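Local atomic coordinates of carbohydrate deacetylase Agd3 (Neosartorya fumigata, PDB entry 6NWZ), a protein that probably removes acetyl groups from the N-acetylated sugars of galactosaminogalactan, the exopolysaccharide whose deacetylation Aspergillus fumigatus needs for biofilm formation. Residues 258-263 with 268-273; 498-503 with 507-512; 276-281 with 368-373; 550-555 with 569-574; 430-435 with 445-450. One frame throughout, in Å; residues are numbered along the deposited sequence.

Contact 1: 258-263 with 268-273; sequences FLVTDI and GSTFRI
Thr261 and Phe271 form the hydrogen-bonded pair of a short antiparallel beta hairpin. Their backbones exchange two bonds, Thr261 N to Phe271 O at 3.2 Å and Phe271 N to Thr261 O at 3.1 Å, and Ile263 N adds a third to Ser269 O at 2.9 Å. The polar side-chain contact belongs to Arg272. It runs extended, CG anti to the backbone N (chi1 -178°), and that reach carries Arg272 NE (3.2 Å) and NH2 (3.3 Å) to Phe258 O, both hydrogen-bonded side-on from one face of the carbonyl, while that oxygen lies in the guanidinium plane. Apolar contacts add to these. The forked Val260 suits its place, CG1 resting on Thr270 CB and CG2 on the aliphatic Arg272 CB (3.7 Å). The end of Ile263, CD1, reaches Phe271 CB at 3.8 Å. Nearby, Leu259 and Thr261 lie beside the zinc ligands His392 and Asp256. Since NH2 also makes a salt bridge to Asp368, one arginine joins a backbone carbonyl to a carboxylate, and its charge would probably polarise that carbonyl.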
# COMPACT_ATOMS: atom_id res chain seq x y z
N PHE A 258 25.25 7.22 6.52
CA PHE A 258 26.47 7.86 7.01
C PHE A 258 26.63 7.70 8.52
O PHE A 258 27.68 8.07 9.05
CB PHE A 258 26.59 9.35 6.64
CG PHE A 258 26.82 9.61 5.18
CD1 PHE A 258 28.11 9.67 4.68
CD2 PHE A 258 25.76 9.77 4.31
CE1 PHE A 258 28.33 9.91 3.33
CE2 PHE A 258 25.98 10.01 2.97
CZ PHE A 258 27.26 10.07 2.48
N LEU A 259 25.65 7.15 9.23
CA LEU A 259 25.77 6.93 10.66
C LEU A 259 26.34 5.55 10.95
O LEU A 259 26.37 4.66 10.09
CB LEU A 259 24.41 7.07 11.35
CG LEU A 259 23.73 8.43 11.39
CD1 LEU A 259 22.43 8.36 12.19
CD2 LEU A 259 24.66 9.48 11.96
N VAL A 260 26.81 5.38 12.18
CA VAL A 260 27.19 4.08 12.73
C VAL A 260 26.09 3.65 13.69
O VAL A 260 25.66 4.43 14.55
CB VAL A 260 28.55 4.15 13.45
CG1 VAL A 260 28.89 2.81 14.08
CG2 VAL A 260 29.64 4.59 12.49
N THR A 261 25.62 2.41 13.54
CA THR A 261 24.58 1.88 14.40
C THR A 261 25.13 0.69 15.18
O THR A 261 25.95 -0.07 14.67
CB THR A 261 23.32 1.46 13.60
OG1 THR A 261 23.64 0.37 12.74
CG2 THR A 261 22.80 2.63 12.75
N ASP A 262 24.69 0.56 16.43
CA ASP A 262 25.11 -0.56 17.27
C ASP A 262 24.32 -1.81 16.90
O ASP A 262 23.08 -1.79 16.90
CB ASP A 262 24.92 -0.22 18.75
CG ASP A 262 25.69 1.02 19.18
OD1 ASP A 262 26.94 0.99 19.15
OD2 ASP A 262 25.05 2.03 19.55
N ILE A 263 25.03 -2.88 16.60
CA ILE A 263 24.41 -4.13 16.18
C ILE A 263 23.84 -4.85 17.40
O ILE A 263 24.35 -4.73 18.52
CB ILE A 263 25.43 -4.99 15.42
CG1 ILE A 263 25.92 -4.22 14.19
CG2 ILE A 263 24.85 -6.35 15.03
CD1 ILE A 263 24.78 -3.70 13.30
N GLY A 268 27.85 -5.23 21.47
CA GLY A 268 29.08 -4.47 21.52
C GLY A 268 29.74 -4.21 20.19
O GLY A 268 30.77 -3.53 20.15
N SER A 269 29.18 -4.74 19.10
CA SER A 269 29.71 -4.52 17.76
C SER A 269 28.96 -3.39 17.08
O SER A 269 27.79 -3.14 17.35
CB SER A 269 29.62 -5.80 16.92
OG SER A 269 28.26 -6.15 16.69
N THR A 270 29.66 -2.70 16.18
CA THR A 270 29.10 -1.59 15.44
C THR A 270 29.32 -1.82 13.95
O THR A 270 30.28 -2.47 13.55
CB THR A 270 29.74 -0.26 15.85
OG1 THR A 270 31.11 -0.25 15.44
CG2 THR A 270 29.66 -0.08 17.35
N PHE A 271 28.41 -1.28 13.14
CA PHE A 271 28.55 -1.39 11.69
C PHE A 271 28.24 -0.06 11.02
O PHE A 271 27.31 0.65 11.43
CB PHE A 271 27.65 -2.48 11.11
CG PHE A 271 27.78 -2.62 9.62
CD1 PHE A 271 28.91 -3.21 9.07
CD2 PHE A 271 26.79 -2.15 8.78
CE1 PHE A 271 29.04 -3.33 7.70
CE2 PHE A 271 26.92 -2.27 7.41
CZ PHE A 271 28.04 -2.86 6.86
N ARG A 272 29.03 0.27 10.00
CA ARG A 272 28.79 1.39 9.10
C ARG A 272 28.97 0.90 7.68
O ARG A 272 30.01 0.34 7.34
CB ARG A 272 29.74 2.56 9.38
CG ARG A 272 29.50 3.78 8.50
CD ARG A 272 30.52 4.87 8.80
NE ARG A 272 30.11 6.19 8.33
CZ ARG A 272 30.61 6.80 7.27
NH1 ARG A 272 31.54 6.21 6.54
NH2 ARG A 272 30.17 8.01 6.92
N ILE A 273 27.95 1.11 6.84
CA ILE A 273 27.95 0.61 5.47
C ILE A 273 29.20 1.09 4.76
O ILE A 273 29.72 2.18 5.05
CB ILE A 273 26.66 1.05 4.73
CG1 ILE A 273 26.33 0.08 3.60
CG2 ILE A 273 26.77 2.49 4.23
CD1 ILE A 273 25.87 -1.28 4.08

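Contact 2: 498-503 with 507-512; sequences YNCDTP and VQEWID
Val507 N donates to Pro503 O at 3.0 Å with a nearly straight N-H (169°), an early i-to-i+4 bond of helix 503-513, while 498-502 approaches as irregular loop. The motif is a side-chain N-cap: Thr502 OG1 accepts from Cys505 N, as a small hydroxyl residue does well, and Pro503 follows in the first turn, where its missing N-H costs no helical bond. A disulfide from Cys500 to Cys505 ties this loop covalently to the same turn. Further along, Glu509 is long enough to cross from the helix to the loop; its CG stands anti to the backbone N (chi1 -160°) and the chain continues extended. The carboxylate thereby meets the side-chain amide of Asn499, the two planes turned 58° apart. Both residues are buried. Outside the contact, Pro503 and Val507 both touch Phe520 of helix 520-536. One carboxylate oxygen, Glu509 OE1, also comes to 3.5 Å from Cys500 SG.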
# COMPACT_ATOMS: atom_id res chain seq x y z
N TYR A 498 16.21 -2.32 12.77
CA TYR A 498 17.07 -1.18 12.47
C TYR A 498 18.51 -1.42 12.89
O TYR A 498 19.43 -0.80 12.33
CB TYR A 498 16.54 0.07 13.16
CG TYR A 498 17.00 0.22 14.59
CD1 TYR A 498 16.42 -0.52 15.62
CD2 TYR A 498 18.02 1.10 14.93
CE1 TYR A 498 16.84 -0.38 16.94
CE2 TYR A 498 18.45 1.25 16.24
CZ TYR A 498 17.85 0.51 17.24
OH TYR A 498 18.28 0.65 18.54
N ASN A 499 18.74 -2.26 13.89
CA ASN A 499 20.06 -2.47 14.47
C ASN A 499 20.60 -3.85 14.14
O ASN A 499 21.30 -4.47 14.94
CB ASN A 499 20.02 -2.25 15.98
CG ASN A 499 18.99 -3.13 16.68
OD1 ASN A 499 18.06 -3.62 16.05
ND2 ASN A 499 19.16 -3.32 17.98
N CYS A 500 20.29 -4.34 12.94
CA CYS A 500 20.72 -5.66 12.51
C CYS A 500 21.36 -5.61 11.14
O CYS A 500 20.92 -4.85 10.26
CB CYS A 500 19.54 -6.63 12.49
SG CYS A 500 19.24 -7.37 14.10
N ASP A 501 22.40 -6.43 10.95
CA ASP A 501 23.15 -6.48 9.71
C ASP A 501 23.31 -7.89 9.15
O ASP A 501 23.93 -8.04 8.09
CB ASP A 501 24.53 -5.84 9.90
CG ASP A 501 25.36 -6.55 10.96
OD1 ASP A 501 24.77 -7.24 11.81
OD2 ASP A 501 26.60 -6.40 10.95
N THR A 502 22.79 -8.91 9.82
CA THR A 502 22.91 -10.29 9.38
C THR A 502 21.57 -10.98 9.58
O THR A 502 20.74 -10.53 10.38
CB THR A 502 23.99 -11.06 10.16
OG1 THR A 502 23.62 -11.11 11.55
CG2 THR A 502 25.34 -10.38 10.02
N PRO A 503 21.32 -12.09 8.87
CA PRO A 503 20.11 -12.88 9.17
C PRO A 503 20.05 -13.35 10.61
O PRO A 503 18.97 -13.30 11.23
CB PRO A 503 20.22 -14.06 8.19
CG PRO A 503 21.03 -13.52 7.06
CD PRO A 503 22.03 -12.60 7.69
N VAL A 507 16.76 -12.54 13.09
CA VAL A 507 16.04 -13.69 13.63
C VAL A 507 16.10 -13.69 15.15
O VAL A 507 15.10 -13.96 15.82
CB VAL A 507 16.60 -15.00 13.03
CG1 VAL A 507 15.98 -16.20 13.71
CG2 VAL A 507 16.34 -15.04 11.54
N GLN A 508 17.26 -13.35 15.71
CA GLN A 508 17.40 -13.32 17.16
C GLN A 508 16.50 -12.26 17.79
O GLN A 508 15.76 -12.55 18.74
CB GLN A 508 18.86 -13.08 17.54
CG GLN A 508 19.15 -13.39 18.98
CD GLN A 508 18.79 -14.82 19.33
OE1 GLN A 508 19.09 -15.74 18.57
NE2 GLN A 508 18.12 -15.00 20.46
N GLU A 509 16.56 -11.03 17.28
CA GLU A 509 15.71 -9.97 17.81
C GLU A 509 14.24 -10.27 17.60
O GLU A 509 13.40 -9.93 18.45
CB GLU A 509 16.09 -8.64 17.17
CG GLU A 509 15.65 -7.42 17.96
CD GLU A 509 16.28 -6.15 17.44
OE1 GLU A 509 16.92 -6.20 16.38
OE2 GLU A 509 16.13 -5.10 18.10
N TRP A 510 13.90 -10.90 16.47
CA TRP A 510 12.52 -11.32 16.24
C TRP A 510 12.09 -12.36 17.26
O TRP A 510 10.95 -12.33 17.75
CB TRP A 510 12.39 -11.86 14.81
CG TRP A 510 11.06 -12.44 14.44
CD1 TRP A 510 9.84 -11.86 14.60
CD2 TRP A 510 10.84 -13.69 13.79
NE1 TRP A 510 8.85 -12.70 14.10
CE2 TRP A 510 9.45 -13.82 13.60
CE3 TRP A 510 11.68 -14.73 13.36
CZ2 TRP A 510 8.88 -14.95 13.00
CZ3 TRP A 510 11.12 -15.84 12.77
CH2 TRP A 510 9.73 -15.94 12.59
N ILE A 511 12.98 -13.29 17.60
CA ILE A 511 12.67 -14.31 18.60
C ILE A 511 12.53 -13.67 19.98
O ILE A 511 11.61 -13.99 20.73
CB ILE A 511 13.74 -15.41 18.59
CG1 ILE A 511 13.62 -16.27 17.33
CG2 ILE A 511 13.65 -16.26 19.84
CD1 ILE A 511 14.78 -17.24 17.15
N ASP A 512 13.44 -12.76 20.32
CA ASP A 512 13.50 -12.22 21.68
C ASP A 512 12.35 -11.26 21.97
O ASP A 512 11.86 -11.22 23.10
CB ASP A 512 14.84 -11.52 21.91
CG ASP A 512 16.03 -12.44 21.73
OD1 ASP A 512 15.82 -13.65 21.49
OD2 ASP A 512 17.18 -11.96 21.82

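Contact 3: 276-281 with 368-373; sequences EDMNGI and DDLLRW
Met278 lies over one face of the Trp373 indole. Its CB is 3.7 Å from the centroid of the six-membered ring, almost on the ring normal, which makes a CH-pi contact. The thioether then bends at both chi2 and chi3 and curls back, bringing CE to 3.9 Å from Trp373 CZ3, while SD stays oblique to the ring at 5.5 Å from the same centroid, a Met-aromatic contact. An unbranched, flexible methionine suits a chain that must lie along a ring face. Trp373 reaches across because its CG is anti to the backbone N (chi1 -171°). At the indole's edge, NE1 donates to Asn279 OD1 at 2.8 Å; the donor sits above the carbonyl plane of the amide, and amide and ring planes stand 70° apart. Leu370, one turn earlier, adds CD1 against Met278 CG at 4.0 Å. Helices 275-289 and 369-375 are thus joined with their segment axes 29° from parallel. Asp368 is the N-cap just before the second helix, and its OD1 accepts from Leu370 N at 2.9 Å. Chemically, the neighbours Met278 and Asn279 divide the work on one tryptophan: the apolar chain covers an indole face, and the amide supplies an acceptor for its only N-H, which together should hold the ring's rotation.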
# COMPACT_ATOMS: atom_id res chain seq x y z
N GLU A 276 32.14 -0.92 -0.74
CA GLU A 276 31.94 -2.23 -1.36
C GLU A 276 30.50 -2.70 -1.18
O GLU A 276 29.89 -3.23 -2.11
CB GLU A 276 32.92 -3.25 -0.78
CG GLU A 276 34.40 -2.93 -1.01
CD GLU A 276 34.94 -1.89 -0.04
OE1 GLU A 276 34.27 -1.58 0.96
OE2 GLU A 276 36.06 -1.38 -0.28
N ASP A 277 29.95 -2.51 0.02
CA ASP A 277 28.54 -2.81 0.26
C ASP A 277 27.64 -2.10 -0.74
O ASP A 277 26.77 -2.71 -1.36
CB ASP A 277 28.15 -2.42 1.69
CG ASP A 277 28.65 -3.40 2.73
OD1 ASP A 277 28.59 -4.62 2.49
OD2 ASP A 277 29.10 -2.95 3.81
N MET A 278 27.85 -0.78 -0.90
CA MET A 278 26.99 0.01 -1.77
C MET A 278 27.15 -0.38 -3.23
O MET A 278 26.17 -0.35 -3.98
CB MET A 278 27.28 1.50 -1.57
CG MET A 278 26.81 2.07 -0.23
SD MET A 278 25.07 1.74 0.17
CE MET A 278 24.26 2.19 -1.36
N ASN A 279 28.36 -0.76 -3.66
CA ASN A 279 28.53 -1.24 -5.03
C ASN A 279 27.71 -2.51 -5.27
O ASN A 279 27.19 -2.72 -6.37
CB ASN A 279 30.00 -1.50 -5.33
CG ASN A 279 30.74 -0.23 -5.71
OD1 ASN A 279 30.16 0.68 -6.31
ND2 ASN A 279 32.02 -0.16 -5.36
N GLY A 280 27.58 -3.36 -4.25
CA GLY A 280 26.73 -4.53 -4.38
C GLY A 280 25.27 -4.16 -4.53
O GLY A 280 24.55 -4.76 -5.35
N ILE A 281 24.80 -3.18 -3.76
CA ILE A 281 23.42 -2.75 -3.87
C ILE A 281 23.16 -2.12 -5.23
O ILE A 281 22.12 -2.36 -5.85
CB ILE A 281 23.07 -1.78 -2.72
CG1 ILE A 281 23.37 -2.43 -1.37
CG2 ILE A 281 21.61 -1.35 -2.82
CD1 ILE A 281 22.50 -3.62 -1.04
N ASP A 368 35.71 11.20 3.53
CA ASP A 368 34.89 10.02 3.75
C ASP A 368 34.74 9.26 2.44
O ASP A 368 34.17 9.78 1.47
CB ASP A 368 33.52 10.43 4.29
CG ASP A 368 32.71 9.27 4.85
OD1 ASP A 368 32.87 8.12 4.39
OD2 ASP A 368 31.89 9.52 5.76
N ASP A 369 35.26 8.02 2.39
CA ASP A 369 35.14 7.21 1.19
C ASP A 369 33.68 7.00 0.80
O ASP A 369 33.35 6.94 -0.39
CB ASP A 369 35.84 5.86 1.39
CG ASP A 369 37.33 6.00 1.60
OD1 ASP A 369 37.80 7.12 1.91
OD2 ASP A 369 38.05 4.99 1.45
N LEU A 370 32.80 6.87 1.80
CA LEU A 370 31.39 6.68 1.51
C LEU A 370 30.77 7.93 0.89
O LEU A 370 29.87 7.81 0.05
CB LEU A 370 30.65 6.30 2.80
CG LEU A 370 29.15 6.05 2.68
CD1 LEU A 370 28.88 4.97 1.65
CD2 LEU A 370 28.58 5.66 4.04
N LEU A 371 31.25 9.11 1.27
CA LEU A 371 30.72 10.34 0.68
C LEU A 371 31.14 10.47 -0.78
O LEU A 371 30.31 10.77 -1.65
CB LEU A 371 31.17 11.56 1.46
CG LEU A 371 30.48 12.78 0.84
CD1 LEU A 371 29.31 13.22 1.69
CD2 LEU A 371 31.45 13.91 0.59
N ARG A 372 32.43 10.29 -1.06
CA ARG A 372 32.90 10.37 -2.43
C ARG A 372 32.17 9.39 -3.34
O ARG A 372 31.97 9.68 -4.52
CB ARG A 372 34.41 10.12 -2.50
CG ARG A 372 35.24 11.09 -1.69
CD ARG A 372 36.70 11.03 -2.09
NE ARG A 372 37.23 9.67 -2.12
CZ ARG A 372 37.67 9.02 -1.05
NH1 ARG A 372 37.64 9.60 0.15
NH2 ARG A 372 38.13 7.78 -1.17
N TRP A 373 31.75 8.25 -2.79
CA TRP A 373 30.93 7.33 -3.58
C TRP A 373 29.54 7.91 -3.82
O TRP A 373 29.05 7.92 -4.96
CB TRP A 373 30.83 5.97 -2.88
CG TRP A 373 30.18 4.94 -3.74
CD1 TRP A 373 30.80 4.08 -4.61
CD2 TRP A 373 28.78 4.64 -3.83
NE1 TRP A 373 29.88 3.28 -5.23
CE2 TRP A 373 28.63 3.60 -4.76
CE3 TRP A 373 27.64 5.16 -3.20
CZ2 TRP A 373 27.39 3.06 -5.08
CZ3 TRP A 373 26.41 4.62 -3.52
CH2 TRP A 373 26.29 3.59 -4.45

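Contact 4: 550-555 with 569-574; sequences LRNADV and IFQAWV
Leu550 meets Phe570 with one methyl: CD2 comes to 3.5 Å from Phe570 CD2 and 3.6 Å from its CG, the two side chains lying side by side and pointing the same way. A compact branched leucine can fit beside the root of a ring like this. Next, Arg551 turns its side chain from the helix; NH2 makes a salt bridge to the syn lone pair of Asp554 OD2 at 2.7 Å, and NH1 another with Asp501. Its carbonyl faces a water that accepts from Ile569 N at 3.1 Å, although the water is placed so near Arg551 O that this bridge is doubtful. Asn552 begins a type I turn ending at Val555. Its CG lies between the backbone N and the carbonyl carbon (chi1 70°), which lets ND2 fold back on Leu550 O at 2.9 Å, with Asp277 O as another acceptor. Across the contact, Asn552 CB touches Gln571 OE1 at 3.6 Å, an oxygen hydrogen-bonded to Ser568 OG, and the two amides stand 78° apart. The whole lies between elements: Leu550 and Phe570 both touch Ile254 of strand 252-257, Asn552 and Gln571 both touch Ile281 of helix 275-289, and Ile569 touches Phe520 of helix 520-536.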
# COMPACT_ATOMS: atom_id res chain seq x y z
N LEU A 550 21.88 -3.11 4.76
CA LEU A 550 22.42 -3.25 3.42
C LEU A 550 23.74 -4.02 3.39
O LEU A 550 24.34 -4.14 2.31
CB LEU A 550 22.62 -1.87 2.77
CG LEU A 550 21.43 -0.91 2.73
CD1 LEU A 550 21.73 0.26 1.81
CD2 LEU A 550 20.16 -1.60 2.28
N ARG A 551 24.20 -4.53 4.53
CA ARG A 551 25.47 -5.23 4.58
C ARG A 551 25.43 -6.47 3.70
O ARG A 551 24.63 -7.38 3.93
CB ARG A 551 25.82 -5.62 6.01
CG ARG A 551 27.25 -6.10 6.16
CD ARG A 551 27.42 -6.98 7.39
NE ARG A 551 28.83 -7.26 7.64
CZ ARG A 551 29.48 -6.89 8.74
NH1 ARG A 551 28.85 -6.24 9.71
NH2 ARG A 551 30.76 -7.20 8.88
N ASN A 552 26.29 -6.50 2.68
CA ASN A 552 26.33 -7.62 1.74
C ASN A 552 27.74 -7.98 1.27
O ASN A 552 27.98 -9.15 0.98
CB ASN A 552 25.46 -7.30 0.51
CG ASN A 552 26.06 -6.21 -0.37
OD1 ASN A 552 26.79 -6.49 -1.32
ND2 ASN A 552 25.75 -4.96 -0.05
N ALA A 553 28.67 -7.03 1.19
CA ALA A 553 29.95 -7.29 0.54
C ALA A 553 30.73 -8.40 1.24
O ALA A 553 31.50 -9.11 0.59
CB ALA A 553 30.79 -6.01 0.50
N ASP A 554 30.53 -8.58 2.55
CA ASP A 554 31.35 -9.49 3.33
C ASP A 554 30.51 -10.48 4.14
O ASP A 554 30.98 -10.98 5.16
CB ASP A 554 32.28 -8.71 4.27
CG ASP A 554 31.51 -7.82 5.24
OD1 ASP A 554 30.67 -7.01 4.80
OD2 ASP A 554 31.76 -7.94 6.46
N VAL A 555 29.29 -10.76 3.71
CA VAL A 555 28.39 -11.60 4.47
C VAL A 555 28.47 -13.03 3.94
O VAL A 555 28.90 -13.28 2.81
CB VAL A 555 26.93 -11.09 4.46
CG1 VAL A 555 26.89 -9.60 4.78
CG2 VAL A 555 26.26 -11.38 3.12
N ILE A 569 20.21 -8.55 4.22
CA ILE A 569 18.88 -8.82 4.75
C ILE A 569 17.85 -7.91 4.09
O ILE A 569 16.68 -8.29 3.95
CB ILE A 569 18.85 -8.67 6.29
CG1 ILE A 569 19.37 -7.30 6.72
CG2 ILE A 569 19.67 -9.77 6.94
CD1 ILE A 569 19.38 -7.11 8.22
N PHE A 570 18.26 -6.72 3.66
CA PHE A 570 17.35 -5.85 2.91
C PHE A 570 17.03 -6.44 1.54
O PHE A 570 15.87 -6.51 1.15
CB PHE A 570 17.96 -4.45 2.77
CG PHE A 570 17.26 -3.59 1.76
CD1 PHE A 570 16.06 -2.99 2.07
CD2 PHE A 570 17.80 -3.40 0.50
CE1 PHE A 570 15.41 -2.20 1.14
CE2 PHE A 570 17.16 -2.61 -0.43
CZ PHE A 570 15.96 -2.01 -0.11
N GLN A 571 18.06 -6.87 0.80
CA GLN A 571 17.82 -7.46 -0.51
C GLN A 571 16.99 -8.73 -0.40
O GLN A 571 16.09 -8.96 -1.21
CB GLN A 571 19.16 -7.75 -1.19
CG GLN A 571 19.94 -6.50 -1.53
CD GLN A 571 21.38 -6.80 -1.89
OE1 GLN A 571 22.23 -6.98 -1.01
NE2 GLN A 571 21.67 -6.88 -3.18
N ALA A 572 17.26 -9.57 0.61
CA ALA A 572 16.48 -10.79 0.79
C ALA A 572 15.00 -10.49 1.01
O ALA A 572 14.14 -11.26 0.58
CB ALA A 572 17.03 -11.61 1.96
N TRP A 573 14.70 -9.38 1.67
CA TRP A 573 13.30 -9.00 1.87
C TRP A 573 12.68 -8.56 0.55
O TRP A 573 11.59 -9.02 0.18
CB TRP A 573 13.20 -7.89 2.92
CG TRP A 573 11.79 -7.47 3.25
CD1 TRP A 573 11.01 -7.96 4.25
CD2 TRP A 573 11.00 -6.48 2.57
NE1 TRP A 573 9.78 -7.33 4.25
CE2 TRP A 573 9.76 -6.42 3.22
CE3 TRP A 573 11.23 -5.63 1.48
CZ2 TRP A 573 8.74 -5.55 2.82
CZ3 TRP A 573 10.22 -4.77 1.08
CH2 TRP A 573 8.99 -4.74 1.75
N VAL A 574 13.37 -7.69 -0.19
CA VAL A 574 12.85 -7.21 -1.47
C VAL A 574 12.70 -8.37 -2.45
O VAL A 574 11.69 -8.48 -3.16
CB VAL A 574 13.74 -6.09 -2.03
CG1 VAL A 574 13.25 -5.62 -3.39
CG2 VAL A 574 13.79 -4.93 -1.05
O HOH W 1 22.95 -8.28 5.58

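Contact 5: 430-435 with 445-450; sequences IIPPAI and QAWWDN
Trp447 takes Ile430 on its face in a CH-pi contact and meets Pro432 obliquely at its end, packing helix 441-449 on the loop leading into it, within a mostly parallel-stranded fold consistent with the distorted beta/alpha barrels of polysaccharide deacetylases. From CB, which points to the loop, CG stands anti to the carbonyl carbon (chi1 -56°), sending the flat group outward from the helix. NE1 donates to Gln395 OE1, so the buried N-H is satisfied. At the ring fusion, Trp447 CE2 and CD2 lie 3.7 Å and 3.8 Å from Ile430 CD1, which sits over the face of the six-membered ring, 12° off its normal from the centroid. An isoleucine suits this place because its longer branch ends in a methyl that can press on an aromatic face. Beyond CZ2, which touches both partners, the ring ends against Pro432, a rigid apolar residue. The neighbouring Ile431 O accepts weakly from ND1 of the zinc ligand His388, so this loop borders the metal site. The last ring atom, Trp447 CH2, stops 3.6 Å from Pro432 CB.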
# COMPACT_ATOMS: atom_id res chain seq x y z
N ILE A 430 11.03 15.16 5.16
CA ILE A 430 12.11 14.52 5.88
C ILE A 430 11.63 13.17 6.39
O ILE A 430 10.43 12.89 6.46
CB ILE A 430 12.63 15.36 7.06
CG1 ILE A 430 11.59 15.39 8.19
CG2 ILE A 430 12.99 16.76 6.62
CD1 ILE A 430 12.09 16.05 9.46
N ILE A 431 12.59 12.33 6.76
CA ILE A 431 12.32 11.15 7.58
C ILE A 431 12.70 11.53 9.01
O ILE A 431 13.90 11.56 9.34
CB ILE A 431 13.11 9.93 7.09
CG1 ILE A 431 12.85 9.68 5.60
CG2 ILE A 431 12.77 8.71 7.94
CD1 ILE A 431 13.54 8.45 5.05
N PRO A 432 11.75 11.85 9.88
CA PRO A 432 12.09 12.33 11.22
C PRO A 432 12.91 11.30 11.98
O PRO A 432 12.68 10.09 11.85
CB PRO A 432 10.72 12.56 11.88
CG PRO A 432 9.73 11.82 11.03
CD PRO A 432 10.29 11.83 9.64
N PRO A 433 13.89 11.75 12.77
CA PRO A 433 14.86 10.81 13.35
C PRO A 433 14.20 9.90 14.38
O PRO A 433 13.70 10.38 15.41
CB PRO A 433 15.91 11.73 13.99
CG PRO A 433 15.14 12.99 14.32
CD PRO A 433 14.07 13.13 13.26
N ALA A 434 14.19 8.60 14.10
CA ALA A 434 13.49 7.61 14.93
C ALA A 434 12.02 7.96 15.09
O ALA A 434 11.40 7.61 16.10
CB ALA A 434 14.16 7.47 16.30
N ILE A 435 11.45 8.65 14.10
CA ILE A 435 10.07 9.12 14.11
C ILE A 435 9.79 9.86 15.42
O ILE A 435 8.89 9.49 16.17
CB ILE A 435 9.08 7.96 13.89
CG1 ILE A 435 9.58 7.06 12.76
CG2 ILE A 435 7.70 8.48 13.51
CD1 ILE A 435 9.70 7.79 11.43
N GLN A 445 7.38 23.30 14.01
CA GLN A 445 7.55 24.66 13.50
C GLN A 445 8.96 24.87 12.94
O GLN A 445 9.13 25.56 11.93
CB GLN A 445 7.26 25.68 14.61
CG GLN A 445 7.26 27.13 14.15
CD GLN A 445 6.05 27.48 13.30
OE1 GLN A 445 4.91 27.34 13.74
NE2 GLN A 445 6.30 27.93 12.08
N ALA A 446 9.97 24.27 13.59
CA ALA A 446 11.32 24.35 13.05
C ALA A 446 11.41 23.69 11.68
O ALA A 446 12.09 24.19 10.79
CB ALA A 446 12.31 23.71 14.03
N TRP A 447 10.73 22.55 11.50
CA TRP A 447 10.62 21.96 10.17
C TRP A 447 9.97 22.94 9.21
O TRP A 447 10.48 23.18 8.11
CB TRP A 447 9.80 20.67 10.21
CG TRP A 447 10.25 19.59 11.15
CD1 TRP A 447 11.30 19.64 12.02
CD2 TRP A 447 9.66 18.30 11.31
NE1 TRP A 447 11.39 18.46 12.71
CE2 TRP A 447 10.40 17.62 12.29
CE3 TRP A 447 8.57 17.65 10.71
CZ2 TRP A 447 10.08 16.32 12.70
CZ3 TRP A 447 8.26 16.36 11.11
CH2 TRP A 447 9.02 15.71 12.09
N TRP A 448 8.83 23.51 9.61
CA TRP A 448 8.06 24.35 8.70
C TRP A 448 8.80 25.64 8.37
O TRP A 448 8.64 26.17 7.27
CB TRP A 448 6.70 24.67 9.32
CG TRP A 448 5.76 25.36 8.38
CD1 TRP A 448 5.77 26.68 8.03
CD2 TRP A 448 4.67 24.77 7.67
NE1 TRP A 448 4.76 26.95 7.14
CE2 TRP A 448 4.07 25.79 6.90
CE3 TRP A 448 4.14 23.47 7.60
CZ2 TRP A 448 2.97 25.55 6.08
CZ3 TRP A 448 3.05 23.24 6.79
CH2 TRP A 448 2.47 24.28 6.04
N ASP A 449 9.59 26.16 9.31
CA ASP A 449 10.33 27.39 9.03
C ASP A 449 11.42 27.16 7.99
O ASP A 449 11.85 28.11 7.34
CB ASP A 449 10.91 27.95 10.33
CG ASP A 449 9.82 28.47 11.26
OD1 ASP A 449 8.64 28.49 10.85
OD2 ASP A 449 10.15 28.87 12.40
N ASN A 450 11.86 25.92 7.81
CA ASN A 450 12.59 25.52 6.62
C ASN A 450 11.60 24.92 5.63
O ASN A 450 10.40 24.86 5.88
CB ASN A 450 13.72 24.56 6.99
CG ASN A 450 14.69 25.16 8.00
OD1 ASN A 450 15.67 25.82 7.63
ND2 ASN A 450 14.43 24.94 9.28

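How the contacts relate
From the N terminus, contact 1 closes first, as a tight hairpin over residues 258-273. Contact 3 follows almost at once and spans the longest interval, bringing 276-281 to 368-373. Contacts 5, 2 and 4 come next in that order, each bringing a loop segment back onto a nearby helix, contact 4 across two short strands. All five are in series; none nests or crosses. In space, contacts 1 to 4 cluster with centres 13 to 24 Å apart: contacts 1, 3 and 4 touch one another, and contact 2 packs on 1 and is salt-bridged to 4, as contact 1 is to 3. Contact 5 stands apart, its nearest atoms about 8 Å from contacts 1 and 2. Together they tie the helices and loops round the mainly parallel sheet of the deacetylase domain.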